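Local coordinates for putative alpha-N-acetylgalactosaminidase (Bacillus halodurans C-125, PDB 3CC1), which probably hydrolyses terminal alpha-linked N-acetylgalactosamine from glycoconjugates, at residues D242-L250 against D286-F296. Residues are numbered along the deposited sequence; the frame is centred on the assembly and turned at random.
Sequences DFWDDWSLL and DGPGGDRWTRF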
loop_
_atom_site.group_PDB
_atom_site.type_symbol
_atom_site.label_atom_id
_atom_site.label_comp_id
_atom_site.label_asym_id
_atom_site.label_seq_id
_atom_site.Cartn_x
_atom_site.Cartn_y
_atom_site.Cartn_z
ATOM N N ASP A 242 -3.557 8.597 18.321
ATOM C CA ASP A 242 -4.653 9.504 18.493
ATOM C C ASP A 242 -4.504 10.696 17.554
ATOM O O ASP A 242 -3.384 11.143 17.219
ATOM C CB ASP A 242 -4.744 9.965 19.937
ATOM C CG ASP A 242 -5.298 8.872 20.848
ATOM O OD1 ASP A 242 -6.427 8.369 20.574
ATOM O OD2 ASP A 242 -4.599 8.518 21.810
ATOM N N PHE A 243 -5.660 11.204 17.156
ATOM C CA PHE A 243 -5.723 12.329 16.280
ATOM C C PHE A 243 -5.248 13.570 16.983
ATOM O O PHE A 243 -5.651 13.889 18.119
ATOM C CB PHE A 243 -7.105 12.487 15.644
ATOM C CG PHE A 243 -7.118 13.516 14.575
ATOM C CD1 PHE A 243 -6.498 13.268 13.365
ATOM C CD2 PHE A 243 -7.676 14.763 14.795
ATOM C CE1 PHE A 243 -6.470 14.223 12.388
ATOM C CE2 PHE A 243 -7.640 15.714 13.827
ATOM C CZ PHE A 243 -7.009 15.451 12.605
ATOM N N TRP A 244 -4.362 14.269 16.267
ATOM C CA TRP A 244 -3.787 15.542 16.675
ATOM C C TRP A 244 -3.563 16.475 15.475
ATOM O O TRP A 244 -3.778 16.103 14.309
ATOM C CB TRP A 244 -2.435 15.324 17.410
ATOM C CG TRP A 244 -2.526 15.024 18.849
ATOM C CD1 TRP A 244 -2.344 13.811 19.457
ATOM C CD2 TRP A 244 -2.798 15.951 19.901
ATOM N NE1 TRP A 244 -2.478 13.931 20.807
ATOM C CE2 TRP A 244 -2.762 15.233 21.112
ATOM C CE3 TRP A 244 -3.070 17.318 19.938
ATOM C CZ2 TRP A 244 -2.991 15.832 22.344
ATOM C CZ3 TRP A 244 -3.293 17.904 21.145
ATOM C CH2 TRP A 244 -3.220 17.160 22.352
ATOM N N ASP A 245 -3.102 17.686 15.789
ATOM C CA ASP A 245 -2.773 18.746 14.784
ATOM C C ASP A 245 -1.461 18.462 14.035
ATOM O O ASP A 245 -0.444 19.175 14.173
ATOM C CB ASP A 245 -2.766 20.155 15.425
ATOM C CG ASP A 245 -1.847 20.268 16.627
ATOM O OD1 ASP A 245 -1.740 19.309 17.440
ATOM O OD2 ASP A 245 -1.246 21.333 16.777
ATOM N N ASP A 246 -1.473 17.368 13.287
ATOM C CA ASP A 246 -0.385 17.069 12.360
ATOM C C ASP A 246 -0.955 16.571 11.062
ATOM O O ASP A 246 -1.848 15.726 11.045
ATOM C CB ASP A 246 0.584 16.029 12.918
ATOM C CG ASP A 246 1.834 15.875 12.041
ATOM O OD1 ASP A 246 1.803 15.035 11.101
ATOM O OD2 ASP A 246 2.855 16.568 12.312
ATOM N N TRP A 247 -0.468 17.136 9.971
ATOM C CA TRP A 247 -1.017 16.792 8.659
ATOM C C TRP A 247 -0.932 15.302 8.370
ATOM O O TRP A 247 -1.803 14.737 7.723
ATOM C CB TRP A 247 -0.336 17.565 7.534
ATOM C CG TRP A 247 -0.783 17.103 6.185
ATOM C CD1 TRP A 247 -0.044 16.450 5.268
ATOM C CD2 TRP A 247 -2.098 17.246 5.619
ATOM N NE1 TRP A 247 -0.803 16.192 4.149
ATOM C CE2 TRP A 247 -2.075 16.645 4.347
ATOM C CE3 TRP A 247 -3.282 17.808 6.066
ATOM C CZ2 TRP A 247 -3.188 16.616 3.504
ATOM C CZ3 TRP A 247 -4.399 17.777 5.210
ATOM C CH2 TRP A 247 -4.338 17.182 3.966
ATOM N N SER A 248 0.119 14.639 8.834
ATOM C CA SER A 248 0.263 13.241 8.504
ATOM C C SER A 248 -0.906 12.416 9.057
ATOM O O SER A 248 -1.386 11.475 8.407
ATOM C CB SER A 248 1.596 12.660 9.008
ATOM O OG SER A 248 1.550 12.602 10.424
ATOM N N LEU A 249 -1.416 12.802 10.217
ATOM C CA LEU A 249 -2.595 12.120 10.780
ATOM C C LEU A 249 -3.888 12.473 10.033
ATOM O O LEU A 249 -4.781 11.628 9.844
ATOM C CB LEU A 249 -2.718 12.444 12.259
ATOM C CG LEU A 249 -1.483 12.055 13.114
ATOM C CD1 LEU A 249 -1.643 12.679 14.493
ATOM C CD2 LEU A 249 -1.406 10.553 13.173
ATOM N N LEU A 250 -4.029 13.739 9.658
ATOM C CA LEU A 250 -5.240 14.145 8.901
ATOM C C LEU A 250 -5.260 13.451 7.538
ATOM O O LEU A 250 -6.270 12.846 7.124
ATOM C CB LEU A 250 -5.306 15.679 8.775
ATOM C CG LEU A 250 -6.510 16.297 8.093
ATOM C CD1 LEU A 250 -7.874 15.700 8.536
ATOM C CD2 LEU A 250 -6.468 17.863 8.277
ATOM N N ASP A 286 1.279 14.048 24.984
ATOM C CA ASP A 286 1.106 13.064 23.916
ATOM C C ASP A 286 0.973 13.675 22.536
ATOM O O ASP A 286 0.799 12.955 21.543
ATOM C CB ASP A 286 -0.128 12.182 24.163
ATOM C CG ASP A 286 -1.424 12.963 24.134
ATOM O OD1 ASP A 286 -1.437 14.038 24.772
ATOM O OD2 ASP A 286 -2.417 12.496 23.504
ATOM N N GLY A 287 1.014 15.000 22.468
ATOM C CA GLY A 287 0.790 15.699 21.176
ATOM C C GLY A 287 2.058 16.205 20.492
ATOM O O GLY A 287 3.151 16.104 21.033
ATOM N N PRO A 288 1.910 16.740 19.273
ATOM C CA PRO A 288 3.047 17.097 18.462
ATOM C C PRO A 288 3.619 18.496 18.751
ATOM O O PRO A 288 4.099 19.160 17.847
ATOM C CB PRO A 288 2.494 17.015 17.051
ATOM C CG PRO A 288 1.057 17.431 17.193
ATOM C CD PRO A 288 0.660 16.733 18.498
ATOM N N GLY A 289 3.614 18.903 20.005
ATOM C CA GLY A 289 4.187 20.175 20.393
ATOM C C GLY A 289 3.874 20.476 21.830
ATOM O O GLY A 289 3.402 19.608 22.557
ATOM N N GLY A 290 4.171 21.704 22.246
ATOM C CA GLY A 290 3.843 22.150 23.585
ATOM C C GLY A 290 2.653 23.104 23.592
ATOM O O GLY A 290 1.760 23.035 22.756
ATOM N N ASP A 291 2.644 23.980 24.581
ATOM C CA ASP A 291 1.586 24.960 24.710
ATOM C C ASP A 291 1.543 25.805 23.446
ATOM O O ASP A 291 2.510 26.478 23.100
ATOM C CB ASP A 291 1.836 25.796 25.956
ATOM C CG ASP A 291 0.670 26.715 26.299
ATOM O OD1 ASP A 291 -0.106 27.072 25.419
ATOM O OD2 ASP A 291 0.533 27.090 27.477
ATOM N N ARG A 292 0.426 25.758 22.732
ATOM C CA ARG A 292 0.390 26.245 21.360
ATOM C C ARG A 292 -0.988 26.552 20.839
ATOM O O ARG A 292 -1.999 26.112 21.390
ATOM C CB ARG A 292 1.029 25.217 20.432
ATOM C CG ARG A 292 0.184 23.975 20.144
ATOM C CD ARG A 292 0.999 22.872 19.478
ATOM N NE ARG A 292 0.228 21.635 19.265
ATOM C CZ ARG A 292 0.062 20.680 20.174
ATOM N NH1 ARG A 292 0.593 20.816 21.366
ATOM N NH2 ARG A 292 -0.630 19.583 19.895
ATOM N N TRP A 293 -0.986 27.337 19.766
ATOM C CA TRP A 293 -2.080 27.400 18.830
ATOM C C TRP A 293 -1.959 26.197 17.897
ATOM O O TRP A 293 -0.859 25.738 17.593
ATOM C CB TRP A 293 -2.025 28.669 17.992
ATOM C CG TRP A 293 -3.324 29.030 17.463
ATOM C CD1 TRP A 293 -3.782 28.915 16.153
ATOM C CD2 TRP A 293 -4.391 29.593 18.213
ATOM N NE1 TRP A 293 -5.079 29.392 16.070
ATOM C CE2 TRP A 293 -5.473 29.805 17.323
ATOM C CE3 TRP A 293 -4.539 29.941 19.544
ATOM C CZ2 TRP A 293 -6.684 30.348 17.752
ATOM C CZ3 TRP A 293 -5.743 30.498 19.958
ATOM C CH2 TRP A 293 -6.792 30.676 19.083
ATOM N N THR A 294 -3.102 25.688 17.461
ATOM C CA THR A 294 -3.123 24.554 16.550
ATOM C C THR A 294 -2.132 24.697 15.418
ATOM O O THR A 294 -1.976 25.745 14.855
ATOM C CB THR A 294 -4.527 24.273 15.982
ATOM O OG1 THR A 294 -4.454 23.118 15.141
ATOM C CG2 THR A 294 -5.068 25.437 15.194
ATOM N N ARG A 295 -1.444 23.610 15.109
ATOM C CA ARG A 295 -0.450 23.613 14.060
ATOM C C ARG A 295 -1.110 23.528 12.685
ATOM O O ARG A 295 -0.456 23.755 11.695
ATOM C CB ARG A 295 0.542 22.457 14.227
ATOM C CG ARG A 295 1.437 22.598 15.440
ATOM C CD ARG A 295 2.043 21.265 15.808
ATOM N NE ARG A 295 3.247 21.018 15.027
ATOM C CZ ARG A 295 3.328 20.172 13.996
ATOM N NH1 ARG A 295 2.301 19.426 13.571
ATOM N NH2 ARG A 295 4.486 20.067 13.373
ATOM N N PHE A 296 -2.407 23.232 12.635
ATOM C CA PHE A 296 -3.107 23.118 11.352
ATOM C C PHE A 296 -3.251 24.509 10.736
ATOM O O PHE A 296 -3.602 25.479 11.427
ATOM C CB PHE A 296 -4.477 22.531 11.488
ATOM C CG PHE A 296 -4.515 21.025 11.601
ATOM C CD1 PHE A 296 -3.694 20.230 10.861
ATOM C CD2 PHE A 296 -5.489 20.422 12.367
ATOM C CE1 PHE A 296 -3.795 18.822 10.941
ATOM C CE2 PHE A 296 -5.587 19.036 12.459
ATOM C CZ PHE A 296 -4.733 18.246 11.739
#
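Asp245 and Arg292 illustrate how a buried carboxylate can be satisfied from several directions at once. The guanidinium grips it side-on: Arg292 NH2 gives an almost straight bond (178°) to Asp245 OD1 at 2.7 Å and Arg292 NE reaches Asp245 OD2 at 2.9 Å, both on syn lone pairs, with the two planes nearly coplanar. The anti lone pair of Asp245 OD2 takes the backbone N of Arg295 at 2.8 Å. Asp245 CG stands between its own N and carbonyl carbon (chi1 55°), which turns the carboxylate into this grip. Arg295 bends at chi3 (85°), which brings NH1 to Asp245 O in the carbonyl plane. In one of two conformers of Asp246, and so less certainly, NH1 also forms a salt bridge with its OD2, while OD1 caps helix 247-262 through Ser248 N.

Aromatic contacts flank this polar centre. Phe296 receives Asp245 CA over one face, 3.7 Å from the ring centroid, and Leu250 CD2 over the opposite face, while Phe243 CZ comes to its edge. Gly287 CA lies over the five-membered ring of Trp244, and Pro288 CD packs against Trp244 CB at 3.6 Å. Trp244 NE1 donates in its ring plane to Asp286 OD2 at 3.1 Å, entering from above the carboxylate; Trp19 NE1 shares that oxygen. A leucine in place of Trp244 would probably leave Asp286 without one of its two indole donors and open a gap beside Gly287 and Pro288.

Within the alpha-galactosidase-like barrel domain, the contact thus joins the lead-in to helix 247-262 to the loop around strand 292-293, and Arg292's two-nitrogen grip would favour an ionised Asp245.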